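Local coordinates for 2-oxoglutarate (2OG) and Fe(II)-dependent oxygenase superfamily protein (Arabidopsis thaliana, PDB 6KWB) that probably oxidises the plant hormone indole-3-acetic acid to inactive 2-oxoindole-3-acetic acid, using 2-oxoglutarate and an iron centre, to keep auxin levels in balance, at residues Asn152-Lys157 with Arg238-Ser243; Thr176-Asp181 with Thr206-Leu211; Glu182-Leu187 with Glu234-Tyr239. All coordinates share one frame; numbering follows the deposited sequence.

Contact 1 of 3, residues Asn152-Lys157 with Arg238-Ser243; sequences NKYHFK and RYSIAS. With AKG (2-oxoglutaric acid), chain E.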
loop_
_atom_site.group_PDB
_atom_site.type_symbol
_atom_site.label_atom_id
_atom_site.label_comp_id
_atom_site.label_asym_id
_atom_site.label_seq_id
_atom_site.Cartn_x
_atom_site.Cartn_y
_atom_site.Cartn_z
ATOM N N ASN A 152 0.471 -8.327 -6.672
ATOM C CA ASN A 152 0.519 -7.973 -8.082
ATOM C C ASN A 152 1.654 -8.649 -8.823
ATOM O O ASN A 152 2.752 -8.730 -8.299
ATOM C CB ASN A 152 0.673 -6.463 -8.217
ATOM C CG ASN A 152 -0.278 -5.702 -7.316
ATOM O OD1 ASN A 152 -1.488 -5.628 -7.579
ATOM N ND2 ASN A 152 0.266 -5.132 -6.233
ATOM N N LYS A 153 1.390 -9.077 -10.060
ATOM C CA LYS A 153 2.401 -9.640 -10.963
ATOM C C LYS A 153 2.542 -8.849 -12.252
ATOM O O LYS A 153 1.632 -8.840 -13.076
ATOM C CB LYS A 153 2.064 -11.076 -11.323
ATOM C CG LYS A 153 3.117 -11.748 -12.176
ATOM C CD LYS A 153 2.682 -13.172 -12.533
ATOM C CE LYS A 153 3.620 -13.839 -13.513
ATOM N NZ LYS A 153 3.145 -15.225 -13.709
ATOM N N TYR A 154 3.689 -8.209 -12.437
ATOM C CA TYR A 154 3.934 -7.444 -13.650
ATOM C C TYR A 154 4.743 -8.217 -14.683
ATOM O O TYR A 154 5.832 -8.702 -14.396
ATOM C CB TYR A 154 4.667 -6.159 -13.308
ATOM C CG TYR A 154 3.867 -5.293 -12.404
ATOM C CD1 TYR A 154 2.946 -4.380 -12.907
ATOM C CD2 TYR A 154 3.975 -5.433 -11.029
ATOM C CE1 TYR A 154 2.190 -3.591 -12.049
ATOM C CE2 TYR A 154 3.223 -4.669 -10.176
ATOM C CZ TYR A 154 2.338 -3.744 -10.681
ATOM O OH TYR A 154 1.614 -2.994 -9.793
ATOM N N HIS A 155 4.194 -8.318 -15.886
ATOM C CA HIS A 155 4.866 -8.977 -16.997
ATOM C C HIS A 155 5.393 -7.979 -18.030
ATOM O O HIS A 155 4.641 -7.531 -18.893
ATOM C CB HIS A 155 3.919 -9.956 -17.686
ATOM C CG HIS A 155 4.578 -10.757 -18.767
ATOM N ND1 HIS A 155 5.338 -11.878 -18.512
ATOM C CD2 HIS A 155 4.613 -10.577 -20.110
ATOM C CE1 HIS A 155 5.799 -12.364 -19.652
ATOM N NE2 HIS A 155 5.374 -11.591 -20.636
ATOM N N PHE A 156 6.679 -7.644 -17.962
ATOM C CA PHE A 156 7.247 -6.692 -18.933
ATOM C C PHE A 156 8.018 -7.416 -20.039
ATOM O O PHE A 156 8.964 -8.159 -19.754
ATOM C CB PHE A 156 8.164 -5.681 -18.238
ATOM C CG PHE A 156 7.451 -4.794 -17.268
ATOM C CD1 PHE A 156 6.199 -4.290 -17.570
ATOM C CD2 PHE A 156 8.026 -4.465 -16.057
ATOM C CE1 PHE A 156 5.528 -3.476 -16.676
ATOM C CE2 PHE A 156 7.364 -3.646 -15.162
ATOM C CZ PHE A 156 6.110 -3.147 -15.476
ATOM N N LYS A 157 7.673 -7.154 -21.299
ATOM C CA LYS A 157 8.389 -7.795 -22.408
ATOM C C LYS A 157 9.302 -6.779 -23.079
ATOM O O LYS A 157 9.252 -5.591 -22.714
ATOM C CB LYS A 157 7.391 -8.349 -23.431
ATOM C CG LYS A 157 6.164 -8.962 -22.839
ATOM C CD LYS A 157 5.294 -9.543 -23.923
ATOM C CE LYS A 157 3.847 -9.134 -23.723
ATOM N NZ LYS A 157 2.979 -9.695 -24.790
ATOM N N ARG A 238 7.908 -9.271 -12.346
ATOM C CA ARG A 238 7.975 -8.373 -11.205
ATOM C C ARG A 238 6.794 -8.574 -10.245
ATOM O O ARG A 238 5.641 -8.686 -10.658
ATOM C CB ARG A 238 8.028 -6.936 -11.714
ATOM C CG ARG A 238 8.343 -5.880 -10.694
ATOM C CD ARG A 238 8.297 -4.500 -11.366
ATOM N NE ARG A 238 8.893 -3.499 -10.493
ATOM C CZ ARG A 238 8.229 -2.767 -9.606
ATOM N NH1 ARG A 238 6.918 -2.908 -9.452
ATOM N NH2 ARG A 238 8.888 -1.889 -8.858
ATOM N N TYR A 239 7.097 -8.658 -8.959
ATOM C CA TYR A 239 6.084 -8.953 -7.973
ATOM C C TYR A 239 6.044 -7.833 -6.919
ATOM O O TYR A 239 7.068 -7.273 -6.577
ATOM C CB TYR A 239 6.380 -10.298 -7.333
ATOM C CG TYR A 239 6.246 -11.451 -8.296
ATOM C CD1 TYR A 239 5.008 -12.026 -8.552
ATOM C CD2 TYR A 239 7.367 -11.960 -8.965
ATOM C CE1 TYR A 239 4.880 -13.074 -9.438
ATOM C CE2 TYR A 239 7.248 -13.015 -9.858
ATOM C CZ TYR A 239 5.999 -13.570 -10.094
ATOM O OH TYR A 239 5.856 -14.622 -10.984
ATOM N N SER A 240 4.867 -7.461 -6.443
ATOM C CA SER A 240 4.788 -6.479 -5.365
ATOM C C SER A 240 3.588 -6.803 -4.499
ATOM O O SER A 240 2.605 -7.385 -4.959
ATOM C CB SER A 240 4.683 -5.067 -5.891
ATOM O OG SER A 240 3.332 -4.802 -6.184
ATOM N N ILE A 241 3.700 -6.501 -3.220
ATOM C CA ILE A 241 2.612 -6.757 -2.306
ATOM C C ILE A 241 2.149 -5.464 -1.687
ATOM O O ILE A 241 2.965 -4.749 -1.123
ATOM C CB ILE A 241 3.044 -7.723 -1.183
ATOM C CG1 ILE A 241 3.731 -8.958 -1.763
ATOM C CG2 ILE A 241 1.875 -8.066 -0.321
ATOM C CD1 ILE A 241 4.767 -9.627 -0.792
ATOM N N ALA A 242 0.847 -5.185 -1.744
ATOM C CA ALA A 242 0.310 -3.924 -1.220
ATOM C C ALA A 242 -0.832 -4.143 -0.236
ATOM O O ALA A 242 -1.734 -4.931 -0.493
ATOM C CB ALA A 242 -0.167 -3.041 -2.351
ATOM N N SER A 243 -0.796 -3.411 0.879
ATOM C CA SER A 243 -1.869 -3.452 1.851
ATOM C C SER A 243 -2.393 -2.067 2.032
ATOM O O SER A 243 -1.653 -1.166 2.392
ATOM C CB SER A 243 -1.406 -4.022 3.182
ATOM O OG SER A 243 -0.803 -5.288 2.981
HETATM C C1 AKG E . -0.554 -0.756 -5.998
HETATM O O1 AKG E . -0.810 -1.986 -5.863
HETATM O O2 AKG E . -1.435 0.126 -5.779
HETATM C C2 AKG E . 0.826 -0.319 -6.438
HETATM O O5 AKG E . 1.005 0.869 -6.705
HETATM C C3 AKG E . 1.922 -1.383 -6.533
HETATM C C4 AKG E . 3.304 -0.801 -6.815
HETATM C C5 AKG E . 4.198 -1.848 -7.458
HETATM O O3 AKG E . 5.460 -1.701 -7.535
HETATM O O4 AKG E . 3.659 -2.882 -7.933
#
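Tyr154 and Arg238 stand side by side on two antiparallel strands, Tyr154 CB 3.8 Å from Arg238 CB, and send their ends to the same carboxylate of the bound 2-oxoglutarate. The arginine chain is extended from CG to NE, with CG set anti to the backbone N (chi1 -170°). This carries the guanidinium far enough for NH1 to donate an almost straight bond (168°) to AKG O3, 2.7 Å away, with the oxygen at the edge of the guanidinium and near its plane. Tyr154 turns its CG away from its own carbonyl carbon, and its OH points to AKG O4. Ser240 OG lies at the edge of the tyrosine ring, in plane, and is directed at the same O4; the position of that oxygen is less sure, and with it both bonds. The serine hydroxyl also accepts a hydrogen bond from Asn152 ND2, 3.1 Å from Ser240 OG and close to the amide plane of the asparagine. Asn152 OD1 is held by Tyr81, while ND2 also makes a weak bond to AKG O1. Strands 147-155 and 237-245 belong to the double-stranded beta-helix (jelly-roll) core of 2-oxoglutarate oxygenases, and Arg238 and Ser240 are the ends of the family's RXS motif. The two strands pair through Asn152 with Ser240 and Tyr154 with Arg238 as hydrogen-bonded pairs, where Tyr154 N reaches Arg238 O at 2.7 Å. Beyond Tyr154, Phe156 crosses the arginine chain obliquely, its CE2 4.0 Å from Arg238 CD, with ring and guanidinium planes 38° apart. On the other face, Lys153 runs extended alongside the Tyr239 ring, its CG 3.5 Å from Tyr239 CE1, and its CE lies 3.5 Å from Tyr239 OH; helix 38-52 packs against both residues.

Contact 2 of 3, residues Thr176-Asp181 with Thr206-Leu211; sequences TILQDD and TLAINL. With AKG (2-oxoglutaric acid), chain E.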
loop_
_atom_site.group_PDB
_atom_site.type_symbol
_atom_site.label_atom_id
_atom_site.label_comp_id
_atom_site.label_asym_id
_atom_site.label_seq_id
_atom_site.Cartn_x
_atom_site.Cartn_y
_atom_site.Cartn_z
ATOM N N THR A 176 -1.099 3.364 2.240
ATOM C CA THR A 176 -0.680 2.132 1.589
ATOM C C THR A 176 0.708 1.706 2.050
ATOM O O THR A 176 1.625 2.528 2.107
ATOM C CB THR A 176 -0.634 2.266 0.049
ATOM O OG1 THR A 176 -1.917 2.648 -0.441
ATOM C CG2 THR A 176 -0.191 0.932 -0.605
ATOM N N ILE A 177 0.851 0.425 2.362
ATOM C CA ILE A 177 2.142 -0.174 2.656
ATOM C C ILE A 177 2.526 -1.098 1.499
ATOM O O ILE A 177 1.818 -2.041 1.163
ATOM C CB ILE A 177 2.096 -0.964 3.978
ATOM C CG1 ILE A 177 1.639 -0.041 5.115
ATOM C CG2 ILE A 177 3.451 -1.657 4.256
ATOM C CD1 ILE A 177 1.526 -0.715 6.437
ATOM N N LEU A 178 3.656 -0.824 0.886
ATOM C CA LEU A 178 4.024 -1.543 -0.314
ATOM C C LEU A 178 5.275 -2.333 -0.068
ATOM O O LEU A 178 6.280 -1.799 0.382
ATOM C CB LEU A 178 4.227 -0.579 -1.479
ATOM C CG LEU A 178 4.758 -1.204 -2.755
ATOM C CD1 LEU A 178 3.655 -2.029 -3.404
ATOM C CD2 LEU A 178 5.271 -0.124 -3.691
ATOM N N GLN A 179 5.217 -3.619 -0.341
ATOM C CA GLN A 179 6.436 -4.407 -0.355
ATOM C C GLN A 179 6.846 -4.555 -1.839
ATOM O O GLN A 179 6.297 -5.344 -2.587
ATOM C CB GLN A 179 6.234 -5.746 0.394
ATOM C CG GLN A 179 7.439 -6.629 0.399
ATOM C CD GLN A 179 7.250 -7.947 1.149
ATOM O OE1 GLN A 179 6.354 -8.112 1.976
ATOM N NE2 GLN A 179 8.046 -8.920 0.782
ATOM N N ASP A 180 7.789 -3.736 -2.274
ATOM C CA ASP A 180 8.146 -3.675 -3.687
ATOM C C ASP A 180 8.938 -4.894 -4.077
ATOM O O ASP A 180 9.086 -5.828 -3.294
ATOM C CB ASP A 180 8.963 -2.430 -4.028
ATOM C CG ASP A 180 8.698 -1.915 -5.451
ATOM O OD1 ASP A 180 8.063 -2.637 -6.254
ATOM O OD2 ASP A 180 9.206 -0.819 -5.798
ATOM N N ASP A 181 9.456 -4.881 -5.297
ATOM C CA ASP A 181 10.167 -6.031 -5.798
ATOM C C ASP A 181 11.646 -5.787 -5.590
ATOM O O ASP A 181 12.200 -4.821 -6.099
ATOM C CB ASP A 181 9.859 -6.227 -7.286
ATOM C CG ASP A 181 10.171 -7.632 -7.780
ATOM O OD1 ASP A 181 10.554 -8.506 -6.966
ATOM O OD2 ASP A 181 10.039 -7.855 -9.001
ATOM N N THR A 206 13.242 -2.736 3.501
ATOM C CA THR A 206 12.415 -1.598 3.812
ATOM C C THR A 206 11.023 -1.835 3.254
ATOM O O THR A 206 10.821 -2.744 2.439
ATOM C CB THR A 206 13.031 -0.317 3.245
ATOM O OG1 THR A 206 12.944 -0.337 1.810
ATOM C CG2 THR A 206 14.497 -0.239 3.641
ATOM N N LEU A 207 10.072 -1.035 3.731
ATOM C CA LEU A 207 8.703 -1.004 3.219
ATOM C C LEU A 207 8.390 0.424 2.753
ATOM O O LEU A 207 8.816 1.413 3.378
ATOM C CB LEU A 207 7.715 -1.450 4.292
ATOM C CG LEU A 207 7.830 -2.943 4.612
ATOM C CD1 LEU A 207 7.000 -3.339 5.833
ATOM C CD2 LEU A 207 7.502 -3.785 3.395
ATOM N N ALA A 208 7.644 0.541 1.664
ATOM C CA ALA A 208 7.277 1.856 1.132
ATOM C C ALA A 208 5.880 2.232 1.596
ATOM O O ALA A 208 4.969 1.397 1.601
ATOM C CB ALA A 208 7.352 1.857 -0.347
ATOM N N ILE A 209 5.725 3.478 2.024
ATOM C CA ILE A 209 4.447 3.954 2.508
ATOM C C ILE A 209 3.981 5.102 1.668
ATOM O O ILE A 209 4.760 6.001 1.408
ATOM C CB ILE A 209 4.550 4.427 3.971
ATOM C CG1 ILE A 209 5.242 3.352 4.824
ATOM C CG2 ILE A 209 3.183 4.882 4.507
ATOM C CD1 ILE A 209 4.491 2.093 4.945
ATOM N N ASN A 210 2.735 5.096 1.213
ATOM C CA ASN A 210 2.232 6.322 0.603
ATOM C C ASN A 210 0.818 6.594 1.035
ATOM O O ASN A 210 0.085 5.699 1.496
ATOM C CB ASN A 210 2.345 6.340 -0.918
ATOM C CG ASN A 210 1.689 5.183 -1.540
ATOM O OD1 ASN A 210 0.468 5.046 -1.486
ATOM N ND2 ASN A 210 2.486 4.316 -2.132
ATOM N N LEU A 211 0.446 7.850 0.848
ATOM C CA LEU A 211 -0.816 8.343 1.324
ATOM C C LEU A 211 -1.758 8.412 0.154
ATOM O O LEU A 211 -1.332 8.712 -0.941
ATOM C CB LEU A 211 -0.615 9.721 1.969
ATOM C CG LEU A 211 0.027 9.774 3.357
ATOM C CD1 LEU A 211 -0.755 8.948 4.381
ATOM C CD2 LEU A 211 1.464 9.308 3.319
HETATM C C1 AKG E . -0.554 -0.756 -5.998
HETATM O O1 AKG E . -0.810 -1.986 -5.863
HETATM O O2 AKG E . -1.435 0.126 -5.779
HETATM C C2 AKG E . 0.826 -0.319 -6.438
HETATM O O5 AKG E . 1.005 0.869 -6.705
HETATM C C3 AKG E . 1.922 -1.383 -6.533
HETATM C C4 AKG E . 3.304 -0.801 -6.815
HETATM C C5 AKG E . 4.198 -1.848 -7.458
HETATM O O3 AKG E . 5.460 -1.701 -7.535
HETATM O O4 AKG E . 3.659 -2.882 -7.933
#
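The peptide groups of Leu178 and Ala208 are joined N-H to carbonyl oxygen in both directions, Leu178 N to Ala208 O at 2.7 Å and Ala208 N back to Leu178 O, each donor lying in the carbonyl plane of its acceptor. Thr176 N instead approaches Asn210 O nearly end-on (C=O...N angle 167°), and Asn210 N returns a bond to Thr176 O. Beside this last pair, the side chains of Thr176 and Asn210 run next to each other and point the same way. Thr176 OG1 hydrogen-bonds to Asp171, a metal ligand, and so lies in the second shell of the metal. Strands 175-179 and 207-211 are antiparallel neighbours in the major sheet of the jelly-roll, and their two faces meet different surroundings. On the face of Ile177 and Ile209, Ile209 CD1 lies 3.6 Å from Ile177 CG1, and helix 106-133 packs against both isoleucines. Near the strand end, Leu207 slants across Gln179, its CD2 3.8 Å from Gln179 CB; the glutamine amide continues to Tyr115 and to Met41 O. On the face of Leu178 and Ala208, Leu178 CG is turned away from the backbone N (chi1 174°), and its CD1 reaches the chain of 2-oxoglutarate at AKG C3, 3.6 Å off. Past the strand, Asp180 OD1 takes a weak bond from Asp181 N and lies near the carboxylate of the ligand. Arg238 bridges the two acids, NH2 to Asp180 OD1 in a salt bridge and NH1 to AKG O3, which would probably offset their charges. With Leu178 CD1 against AKG C3, this wall of the pocket gives the middle of the cosubstrate an apolar contact and keeps its polar chemistry at the end.

Contact 3 of 3, residues Glu182-Leu187 with Glu234-Tyr239; sequences ENVGGL and EATMRY. With AKG (2-oxoglutaric acid), chain E.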
loop_
_atom_site.group_PDB
_atom_site.type_symbol
_atom_site.label_atom_id
_atom_site.label_comp_id
_atom_site.label_asym_id
_atom_site.label_seq_id
_atom_site.Cartn_x
_atom_site.Cartn_y
_atom_site.Cartn_z
ATOM N N GLU A 182 12.267 -6.711 -4.867
ATOM C CA GLU A 182 13.601 -6.552 -4.299
ATOM C C GLU A 182 14.614 -6.249 -5.383
ATOM O O GLU A 182 15.474 -5.382 -5.244
ATOM C CB GLU A 182 13.986 -7.818 -3.555
ATOM C CG GLU A 182 12.771 -8.550 -3.052
ATOM C CD GLU A 182 13.127 -9.807 -2.311
ATOM O OE1 GLU A 182 13.025 -10.893 -2.927
ATOM O OE2 GLU A 182 13.510 -9.715 -1.123
ATOM N N ASN A 183 14.508 -7.000 -6.468
ATOM C CA ASN A 183 15.456 -6.899 -7.560
ATOM C C ASN A 183 14.872 -6.426 -8.874
ATOM O O ASN A 183 15.456 -6.670 -9.922
ATOM C CB ASN A 183 16.159 -8.239 -7.786
ATOM C CG ASN A 183 16.997 -8.666 -6.600
ATOM O OD1 ASN A 183 18.095 -8.132 -6.388
ATOM N ND2 ASN A 183 16.500 -9.638 -5.826
ATOM N N VAL A 184 13.731 -5.751 -8.841
ATOM C CA VAL A 184 13.250 -5.119 -10.067
ATOM C C VAL A 184 12.687 -3.746 -9.707
ATOM O O VAL A 184 11.598 -3.643 -9.141
ATOM C CB VAL A 184 12.151 -5.955 -10.779
ATOM C CG1 VAL A 184 11.681 -5.227 -12.029
ATOM C CG2 VAL A 184 12.659 -7.339 -11.165
ATOM N N GLY A 185 13.418 -2.687 -10.050
ATOM C CA GLY A 185 12.969 -1.345 -9.719
ATOM C C GLY A 185 11.996 -0.759 -10.727
ATOM O O GLY A 185 11.592 -1.437 -11.672
ATOM N N GLY A 186 11.612 0.503 -10.532
ATOM C CA GLY A 186 10.715 1.168 -11.468
ATOM C C GLY A 186 9.606 2.071 -10.934
ATOM O O GLY A 186 9.056 2.877 -11.689
ATOM N N LEU A 187 9.274 1.960 -9.650
ATOM C CA LEU A 187 8.224 2.801 -9.072
ATOM C C LEU A 187 8.636 4.285 -9.069
ATOM O O LEU A 187 9.724 4.633 -8.613
ATOM C CB LEU A 187 7.906 2.338 -7.653
ATOM C CG LEU A 187 6.860 3.102 -6.834
ATOM C CD1 LEU A 187 5.456 2.920 -7.384
ATOM C CD2 LEU A 187 6.912 2.654 -5.397
ATOM N N GLU A 234 13.324 -2.766 -17.306
ATOM C CA GLU A 234 13.866 -3.977 -17.915
ATOM C C GLU A 234 12.740 -5.000 -18.097
ATOM O O GLU A 234 11.794 -5.058 -17.302
ATOM C CB GLU A 234 15.025 -4.556 -17.090
ATOM C CG GLU A 234 14.652 -5.716 -16.201
ATOM C CD GLU A 234 15.858 -6.412 -15.601
ATOM O OE1 GLU A 234 16.988 -5.912 -15.812
ATOM O OE2 GLU A 234 15.673 -7.449 -14.912
ATOM N N ALA A 235 12.841 -5.794 -19.158
ATOM C CA ALA A 235 11.813 -6.770 -19.500
ATOM C C ALA A 235 11.965 -8.046 -18.686
ATOM O O ALA A 235 12.463 -9.053 -19.179
ATOM C CB ALA A 235 11.848 -7.088 -20.978
ATOM N N THR A 236 11.553 -7.981 -17.425
ATOM C CA THR A 236 11.599 -9.128 -16.536
ATOM C C THR A 236 10.229 -9.285 -15.867
ATOM O O THR A 236 9.307 -8.500 -16.124
ATOM C CB THR A 236 12.683 -8.960 -15.460
ATOM O OG1 THR A 236 12.674 -10.084 -14.573
ATOM C CG2 THR A 236 12.422 -7.700 -14.670
ATOM N N MET A 237 10.086 -10.322 -15.045
ATOM C CA MET A 237 8.896 -10.489 -14.229
ATOM C C MET A 237 9.031 -9.642 -12.953
ATOM O O MET A 237 10.145 -9.341 -12.507
ATOM C CB MET A 237 8.673 -11.955 -13.895
ATOM C CG MET A 237 7.219 -12.343 -13.903
ATOM S SD MET A 237 6.594 -12.574 -15.572
ATOM C CE MET A 237 6.857 -14.345 -15.737
ATOM N N ARG A 238 7.908 -9.271 -12.346
ATOM C CA ARG A 238 7.975 -8.373 -11.205
ATOM C C ARG A 238 6.794 -8.574 -10.245
ATOM O O ARG A 238 5.641 -8.686 -10.658
ATOM C CB ARG A 238 8.028 -6.936 -11.714
ATOM C CG ARG A 238 8.343 -5.880 -10.694
ATOM C CD ARG A 238 8.297 -4.500 -11.366
ATOM N NE ARG A 238 8.893 -3.499 -10.493
ATOM C CZ ARG A 238 8.229 -2.767 -9.606
ATOM N NH1 ARG A 238 6.918 -2.908 -9.452
ATOM N NH2 ARG A 238 8.888 -1.889 -8.858
ATOM N N TYR A 239 7.097 -8.658 -8.959
ATOM C CA TYR A 239 6.084 -8.953 -7.973
ATOM C C TYR A 239 6.044 -7.833 -6.919
ATOM O O TYR A 239 7.068 -7.273 -6.577
ATOM C CB TYR A 239 6.380 -10.298 -7.333
ATOM C CG TYR A 239 6.246 -11.451 -8.296
ATOM C CD1 TYR A 239 5.008 -12.026 -8.552
ATOM C CD2 TYR A 239 7.367 -11.960 -8.965
ATOM C CE1 TYR A 239 4.880 -13.074 -9.438
ATOM C CE2 TYR A 239 7.248 -13.015 -9.858
ATOM C CZ TYR A 239 5.999 -13.570 -10.094
ATOM O OH TYR A 239 5.856 -14.622 -10.984
HETATM C C1 AKG E . -0.554 -0.756 -5.998
HETATM O O1 AKG E . -0.810 -1.986 -5.863
HETATM O O2 AKG E . -1.435 0.126 -5.779
HETATM C C2 AKG E . 0.826 -0.319 -6.438
HETATM O O5 AKG E . 1.005 0.869 -6.705
HETATM C C3 AKG E . 1.922 -1.383 -6.533
HETATM C C4 AKG E . 3.304 -0.801 -6.815
HETATM C C5 AKG E . 4.198 -1.848 -7.458
HETATM O O3 AKG E . 5.460 -1.701 -7.535
HETATM O O4 AKG E . 3.659 -2.882 -7.933
#
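Val184 passes Arg238 with CA atoms 6.3 Å apart, an irregular loop lying against the start of a strand with no beta ladder between them. The loop is a crossover of the jelly-roll: it leaves strand 175-179 of the major sheet and enters strand 187-190 of the smaller one, passing over the beginning of strand 237-245. Val184 is the residue that fills the interface. Its CG1, which a chi1 of 179° places anti to the backbone N, rests on the aliphatic part of the arginine, 3.5 Å from Arg238 CD, and sits at the edge of the guanidinium, in its plane. CG2, the second branch, meets Thr236 CG2 tip to tip at 3.5 Å. The carbonyl of the same valine turns to the charged end: Val184 O takes weak bonds from Arg238 NE at 3.0 Å and from Arg238 NH2 at 3.2 Å. Both are bent, and the oxygen lies obliquely to the guanidinium, so this grip is modest beside the anions that NH1 and NH2 hold. A leucine in place of Arg238 would probably leave the 2-oxoglutarate carboxylate and Asp180 without their positive mate, and Val184 O without its two donors. Further on, the backbone angles of Gly186 (phi 139°) would press any side chain against the preceding carbonyl oxygen, which calls for glycine. Leu187 then enters the smaller sheet, packing near Asp180 and close to the metal ligand His228. On the facing segment, Ala235 centres an inverse gamma turn that leads the chain into the strand. Just after it, Thr236 OG1 makes a weak bond to Met237 O, the same oxygen that Val184 CG2 approaches to 3.5 Å.

Contacts 1 and 2 are buried pairings in the major sheet, and they meet directly because strands 237-245 and 175-179 are neighbours there. Measured from the centre of each contact to the centre of the chain, contact 2 lies about 5 Å away and its side-chain packing is mainly apolar; contact 1, about 13 Å out, is dominated by polar groups that bind the cosubstrate. Contact 3, about 17 Å out, is only partly buried and joins loop to strand by valine packing and weak hydrogen bonds. It shares Arg238 and Tyr239 with contact 1, and its loop 182-187 continues directly from 176-181. Asp181 OD2, at the end of contact 2, bonds to Tyr239 N, and all three contacts reach 2-oxoglutarate.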